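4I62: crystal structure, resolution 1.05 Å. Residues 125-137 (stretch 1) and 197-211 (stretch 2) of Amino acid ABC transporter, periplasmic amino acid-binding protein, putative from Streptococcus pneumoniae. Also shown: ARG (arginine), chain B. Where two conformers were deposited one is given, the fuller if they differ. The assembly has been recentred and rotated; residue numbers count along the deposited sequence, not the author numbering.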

# COMPACT_ATOMS: atom_id res chain seq x y z
N TYR A 125 -0.87 -4.38 11.11
CA TYR A 125 -2.20 -4.84 10.79
C TYR A 125 -2.31 -5.77 9.59
O TYR A 125 -3.42 -6.25 9.32
N TYR A 126 -1.21 -6.00 8.86
CA TYR A 126 -1.27 -6.92 7.73
C TYR A 126 0.15 -7.36 7.46
O TYR A 126 1.10 -6.60 7.71
N THR A 127 0.32 -8.58 6.95
CA THR A 127 1.64 -9.02 6.51
C THR A 127 1.57 -9.56 5.11
O THR A 127 0.67 -10.33 4.76
N ALA A 128 2.53 -9.14 4.31
CA ALA A 128 2.51 -9.40 2.86
C ALA A 128 3.80 -10.04 2.37
O ALA A 128 4.84 -9.89 3.01
N LYS A 129 3.70 -10.82 1.29
CA LYS A 129 4.86 -11.26 0.49
C LYS A 129 4.94 -10.42 -0.78
O LYS A 129 3.93 -9.97 -1.32
N ASN A 130 6.15 -10.24 -1.30
CA ASN A 130 6.36 -9.59 -2.59
C ASN A 130 6.26 -10.57 -3.75
O ASN A 130 6.74 -11.70 -3.66
N LYS A 131 5.65 -10.12 -4.84
CA LYS A 131 5.46 -10.91 -6.05
C LYS A 131 5.81 -10.07 -7.27
O LYS A 131 6.04 -8.85 -7.14
N LEU A 132 5.85 -10.73 -8.44
CA LEU A 132 5.91 -10.01 -9.72
C LEU A 132 4.62 -10.17 -10.45
O LEU A 132 4.08 -11.30 -10.56
N ILE A 133 4.14 -9.07 -11.02
CA ILE A 133 3.13 -9.13 -12.06
C ILE A 133 3.81 -8.96 -13.42
O ILE A 133 4.73 -8.15 -13.58
N VAL A 134 3.39 -9.81 -14.37
CA VAL A 134 3.99 -9.89 -15.69
C VAL A 134 2.88 -10.08 -16.73
O VAL A 134 1.74 -10.39 -16.39
N LYS A 135 3.23 -9.91 -18.01
CA LYS A 135 2.31 -10.39 -19.05
C LYS A 135 2.08 -11.89 -18.84
O LYS A 135 3.01 -12.62 -18.46
N LYS A 136 0.88 -12.37 -19.13
CA LYS A 136 0.56 -13.75 -18.79
C LYS A 136 1.45 -14.77 -19.49
O LYS A 136 1.71 -15.86 -18.93
N SER A 137 1.92 -14.47 -20.71
CA SER A 137 2.83 -15.37 -21.39
C SER A 137 4.21 -15.48 -20.77
O SER A 137 5.01 -16.28 -21.21
N PHE A 197 5.09 -6.01 -6.86
CA PHE A 197 4.03 -5.56 -5.98
C PHE A 197 3.80 -6.61 -4.89
O PHE A 197 3.95 -7.81 -5.12
N GLU A 198 3.37 -6.13 -3.72
CA GLU A 198 2.91 -7.05 -2.68
C GLU A 198 1.71 -7.87 -3.18
O GLU A 198 0.87 -7.37 -3.95
N GLU A 199 1.63 -9.11 -2.73
CA GLU A 199 0.74 -10.11 -3.27
C GLU A 199 -0.73 -9.66 -3.46
O GLU A 199 -1.28 -9.85 -4.54
N PRO A 200 -1.38 -9.09 -2.43
CA PRO A 200 -2.81 -8.77 -2.61
C PRO A 200 -3.03 -7.70 -3.68
O PRO A 200 -4.02 -7.72 -4.40
N VAL A 201 -2.08 -6.78 -3.78
CA VAL A 201 -2.15 -5.70 -4.76
C VAL A 201 -1.89 -6.25 -6.17
O VAL A 201 -2.61 -5.93 -7.12
N ALA A 202 -0.91 -7.13 -6.30
CA ALA A 202 -0.68 -7.81 -7.57
C ALA A 202 -1.92 -8.57 -8.01
O ALA A 202 -2.33 -8.48 -9.18
N LYS A 203 -2.50 -9.30 -7.09
CA LYS A 203 -3.72 -10.08 -7.41
C LYS A 203 -4.87 -9.18 -7.85
O LYS A 203 -5.60 -9.52 -8.80
N GLY A 204 -5.01 -8.03 -7.19
CA GLY A 204 -6.07 -7.10 -7.56
C GLY A 204 -5.90 -6.61 -8.99
O GLY A 204 -6.87 -6.53 -9.75
N PHE A 205 -4.67 -6.29 -9.38
CA PHE A 205 -4.45 -5.87 -10.76
C PHE A 205 -4.71 -7.01 -11.76
O PHE A 205 -5.29 -6.78 -12.82
N VAL A 206 -4.30 -8.24 -11.45
CA VAL A 206 -4.60 -9.35 -12.34
C VAL A 206 -6.11 -9.53 -12.52
O VAL A 206 -6.56 -9.81 -13.63
N GLU A 207 -6.89 -9.35 -11.44
CA GLU A 207 -8.35 -9.51 -11.56
C GLU A 207 -8.96 -8.65 -12.65
O GLU A 207 -9.94 -9.04 -13.30
N ASN A 208 -8.39 -7.46 -12.83
CA ASN A 208 -8.95 -6.51 -13.79
C ASN A 208 -8.19 -6.47 -15.10
O ASN A 208 -8.55 -5.69 -16.00
N ASN A 209 -7.18 -7.32 -15.24
CA ASN A 209 -6.32 -7.33 -16.41
C ASN A 209 -5.95 -8.75 -16.78
O ASN A 209 -4.87 -9.25 -16.41
N PRO A 210 -6.82 -9.43 -17.51
CA PRO A 210 -6.60 -10.85 -17.82
C PRO A 210 -5.44 -11.08 -18.80
O PRO A 210 -5.05 -12.24 -19.03
N ASP A 211 -4.85 -10.01 -19.33
CA ASP A 211 -3.62 -10.08 -20.09
C ASP A 211 -2.37 -10.24 -19.21
O ASP A 211 -1.28 -10.49 -19.73

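The firmest polar links between the two stretches are made by the backbone. Lys131 and Phe197 form an antiparallel hydrogen-bonded pair, with Lys131 N donating to Phe197 O at 2.9 Å and Phe197 N to Lys131 O at 3.0 Å. Two residues along each chain, Glu199 N, in the first turn of the helix, donates to Lys129 O at 2.8 Å; an amide at a helix N terminus has no carbonyl of a preceding turn to bind, so the carbonyl of Lys129, just before the strand, serves instead. At the far end, Lys136 N donates to Asp211 O at 2.9 Å. The Lys136 side chain, p at chi1 and t from there on, points toward stretch 2 and carries Lys136 NZ to within 3.2 Å of Pro210 O, a hydrogen bond that suits a long, flexible chain at an exposed margin.

Two waters tie the Glu199 carboxylate to stretch 1. The CA-to-CB bond of Glu199 points sideways, and its chain is extended (chi1 and chi2 t). Water 1 accepts from Lys129 N at 3.0 Å and donates to Glu199 OE1 at 2.8 Å; water 2 accepts from Lys131 NZ at 2.9 Å and donates to Glu199 OE2 at 2.9 Å. Lys131 NZ itself lies 4.4 Å from Glu199 OE2, too far for a salt bridge, so water 2 links the opposite charges. Lys131 bends through m at chi1 and chi2, then extends, laying Lys131 CE 3.7 Å from Glu199 CD. Within stretch 2, Lys203 NZ reaches back one helical turn to Glu199 OE2 in a salt bridge of 3.3 Å whose hydrogen bond is weak.

Glu198, at the N-cap position (chi1 m, with chi2 at 146°, between wells), turns its carboxylate to the bound arginine: ARG N donates to Glu198 OE1 at 2.9 Å and, weakly, to Glu198 OE2 at 3.0 Å. An acidic group is well matched to the ligand's amino group, in keeping with the protein's name as an amino acid-binding protein. The aliphatic part of Glu198 also packs across the stretches, with Ala128 CB 4.0 Å from Glu198 CB and Asn130 OD1 3.5 Å from Glu198 CG. The small methyl of Ala128 points toward stretch 2 and rests near Glu198. Asn130 (chi1 m) starts away from stretch 2, but its amide end comes nearer.

The apolar centre belongs to Ile133, buried and pointing toward the helix with chi1 and chi2 both t. Ile133 CD1 lies 3.7 Å from Phe205 CB and 3.7 Å from Val206 CG2, while Ile133 CG2 lies 3.8 Å from Phe197 CD2. A branched aliphatic residue suits this place because its separate arms fill separate spaces. Phe197 and Phe205 both take m at chi1; the end of Phe205 leads away, leaving its CB at the contact. Val206 is t, and Ala202 points toward the strand, though Ile133 CD1 meets its carbonyl, Ala202 O, at 3.8 Å. Leu132 and Val134 alternate with Ile133 and point away.

Near the start of the helix, Tyr126 (chi1 t) points toward stretch 2, where Tyr126 OH lies 3.5 Å and Tyr126 CE2 3.8 Å from Pro200 CG, the compact proline ring offering an apolar surface to the phenol.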

# COMPACT_ATOMS: atom_id res chain seq x y z
CB TYR A 125 -3.22 -3.69 10.68
CG TYR A 125 -3.01 -2.76 9.51
CD1 TYR A 125 -3.57 -3.03 8.28
CD2 TYR A 125 -2.30 -1.57 9.66
CE1 TYR A 125 -3.40 -2.15 7.19
CE2 TYR A 125 -2.13 -0.67 8.60
CZ TYR A 125 -2.70 -0.98 7.37
OH TYR A 125 -2.55 -0.10 6.32
CB TYR A 126 -1.78 -6.20 6.47
CG TYR A 126 -2.07 -7.11 5.32
CD1 TYR A 126 -3.25 -7.83 5.29
CD2 TYR A 126 -1.18 -7.27 4.27
CE1 TYR A 126 -3.54 -8.71 4.26
CE2 TYR A 126 -1.46 -8.18 3.22
CZ TYR A 126 -2.65 -8.87 3.23
OH TYR A 126 -2.95 -9.75 2.20
CB THR A 127 2.24 -10.05 7.42
OG1 THR A 127 1.35 -11.17 7.47
CG2 THR A 127 2.45 -9.46 8.79
CB ALA A 128 2.26 -8.09 2.10
CB LYS A 129 4.79 -12.75 0.11
CG LYS A 129 4.85 -13.72 1.29
CD LYS A 129 4.78 -15.16 0.83
CE LYS A 129 4.97 -16.14 1.98
NZ LYS A 129 4.85 -17.55 1.53
CB ASN A 130 7.70 -8.87 -2.58
CG ASN A 130 7.64 -7.66 -1.69
OD1 ASN A 130 7.02 -6.68 -2.03
ND2 ASN A 130 8.18 -7.78 -0.47
CB LYS A 131 4.02 -11.40 -6.18
CG LYS A 131 3.52 -12.21 -5.02
CD LYS A 131 4.19 -13.54 -5.00
CE LYS A 131 3.36 -14.52 -4.21
NZ LYS A 131 3.80 -15.90 -4.55
CB LEU A 132 6.94 -10.55 -10.68
CG LEU A 132 8.39 -10.52 -10.29
CD1 LEU A 132 9.13 -11.13 -11.54
CD2 LEU A 132 8.89 -9.11 -10.00
CB ILE A 133 1.97 -8.11 -11.80
CG1 ILE A 133 0.81 -8.31 -12.78
CG2 ILE A 133 2.46 -6.69 -11.77
CD1 ILE A 133 -0.44 -7.50 -12.37
CB VAL A 134 4.99 -11.10 -15.76
CG1 VAL A 134 6.16 -10.84 -14.82
CG2 VAL A 134 4.31 -12.43 -15.44
CB LYS A 135 2.85 -10.14 -20.43
CG LYS A 135 2.85 -8.70 -20.88
CD LYS A 135 3.01 -8.69 -22.41
CE LYS A 135 2.72 -7.35 -23.05
NZ LYS A 135 3.79 -6.41 -22.71
CB LYS A 136 -0.91 -14.07 -19.00
CG LYS A 136 -1.37 -14.00 -20.40
CD LYS A 136 -2.86 -14.30 -20.46
CE LYS A 136 -3.43 -14.04 -21.85
NZ LYS A 136 -4.90 -13.84 -21.80
CB SER A 137 2.97 -14.91 -22.85
OG SER A 137 3.51 -13.60 -22.92
CB PHE A 197 2.66 -5.42 -6.70
CG PHE A 197 2.48 -4.21 -7.57
CD1 PHE A 197 2.80 -2.94 -7.16
CD2 PHE A 197 1.96 -4.36 -8.84
CE1 PHE A 197 2.61 -1.82 -8.02
CE2 PHE A 197 1.73 -3.26 -9.66
CZ PHE A 197 2.04 -2.00 -9.25
CB GLU A 198 2.60 -6.25 -1.41
CG GLU A 198 3.92 -5.81 -0.75
CD GLU A 198 3.92 -4.45 -0.03
OE1 GLU A 198 3.09 -3.57 -0.35
OE2 GLU A 198 4.82 -4.25 0.81
CB GLU A 199 0.82 -11.40 -2.46
CG GLU A 199 -0.03 -12.52 -3.05
CD GLU A 199 0.23 -13.88 -2.40
OE1 GLU A 199 0.80 -13.94 -1.29
OE2 GLU A 199 -0.23 -14.91 -2.96
CB PRO A 200 -3.23 -8.25 -1.22
CG PRO A 200 -1.96 -7.84 -0.56
CD PRO A 200 -0.92 -8.81 -1.06
CB VAL A 201 -1.18 -4.56 -4.36
CG1 VAL A 201 -1.11 -3.50 -5.44
CG2 VAL A 201 -1.66 -3.97 -3.04
CB ALA A 202 0.54 -8.72 -7.47
CB LYS A 203 -4.18 -10.94 -6.24
CG LYS A 203 -3.30 -12.15 -5.95
CD LYS A 203 -3.74 -12.79 -4.63
CE LYS A 203 -3.15 -14.18 -4.40
NZ LYS A 203 -3.50 -14.74 -3.05
CB PHE A 205 -3.04 -5.27 -10.95
CG PHE A 205 -2.90 -3.88 -10.40
CD1 PHE A 205 -3.68 -2.84 -10.91
CD2 PHE A 205 -1.96 -3.57 -9.45
CE1 PHE A 205 -3.55 -1.54 -10.42
CE2 PHE A 205 -1.83 -2.27 -8.96
CZ PHE A 205 -2.62 -1.26 -9.47
CB VAL A 206 -3.94 -10.66 -11.85
CG1 VAL A 206 -4.42 -11.85 -12.66
CG2 VAL A 206 -2.44 -10.55 -11.95
CB GLU A 207 -9.07 -9.15 -10.25
CG GLU A 207 -8.83 -10.10 -9.08
CD GLU A 207 -9.72 -11.33 -9.12
OE1 GLU A 207 -10.53 -11.45 -10.08
OE2 GLU A 207 -9.62 -12.16 -8.19
CB ASN A 208 -9.02 -5.12 -13.18
CG ASN A 208 -10.02 -5.05 -12.08
OD1 ASN A 208 -11.05 -5.72 -12.13
ND2 ASN A 208 -9.72 -4.27 -11.05
CB ASN A 209 -5.04 -6.52 -16.16
CG ASN A 209 -5.32 -5.04 -15.94
OD1 ASN A 209 -5.58 -4.31 -16.92
ND2 ASN A 209 -5.35 -4.60 -14.69
CB PRO A 210 -7.92 -11.28 -18.45
CG PRO A 210 -8.52 -10.01 -18.99
CD PRO A 210 -8.14 -8.96 -17.99
CB ASP A 211 -3.49 -8.81 -20.95
CG ASP A 211 -3.72 -7.51 -20.14
OD1 ASP A 211 -4.76 -7.37 -19.46
OD2 ASP A 211 -2.86 -6.62 -20.20
N ARG B . 4.12 -1.31 1.18
CA ARG B . 4.95 -0.45 0.31
C ARG B . 5.69 0.62 1.11
O ARG B . 5.28 0.91 2.25
CB ARG B . 4.14 0.13 -0.83
CG ARG B . 2.91 0.91 -0.36
CD ARG B . 2.28 1.71 -1.49
NE ARG B . 0.97 2.18 -1.09
CZ ARG B . 0.17 2.93 -1.82
NH1 ARG B . -1.01 3.31 -1.34
NH2 ARG B . 0.56 3.31 -3.04
OXT ARG B . 6.67 1.19 0.54
O HOH W 1 1.11 -12.29 0.94
O HOH W 2 1.76 -16.94 -2.75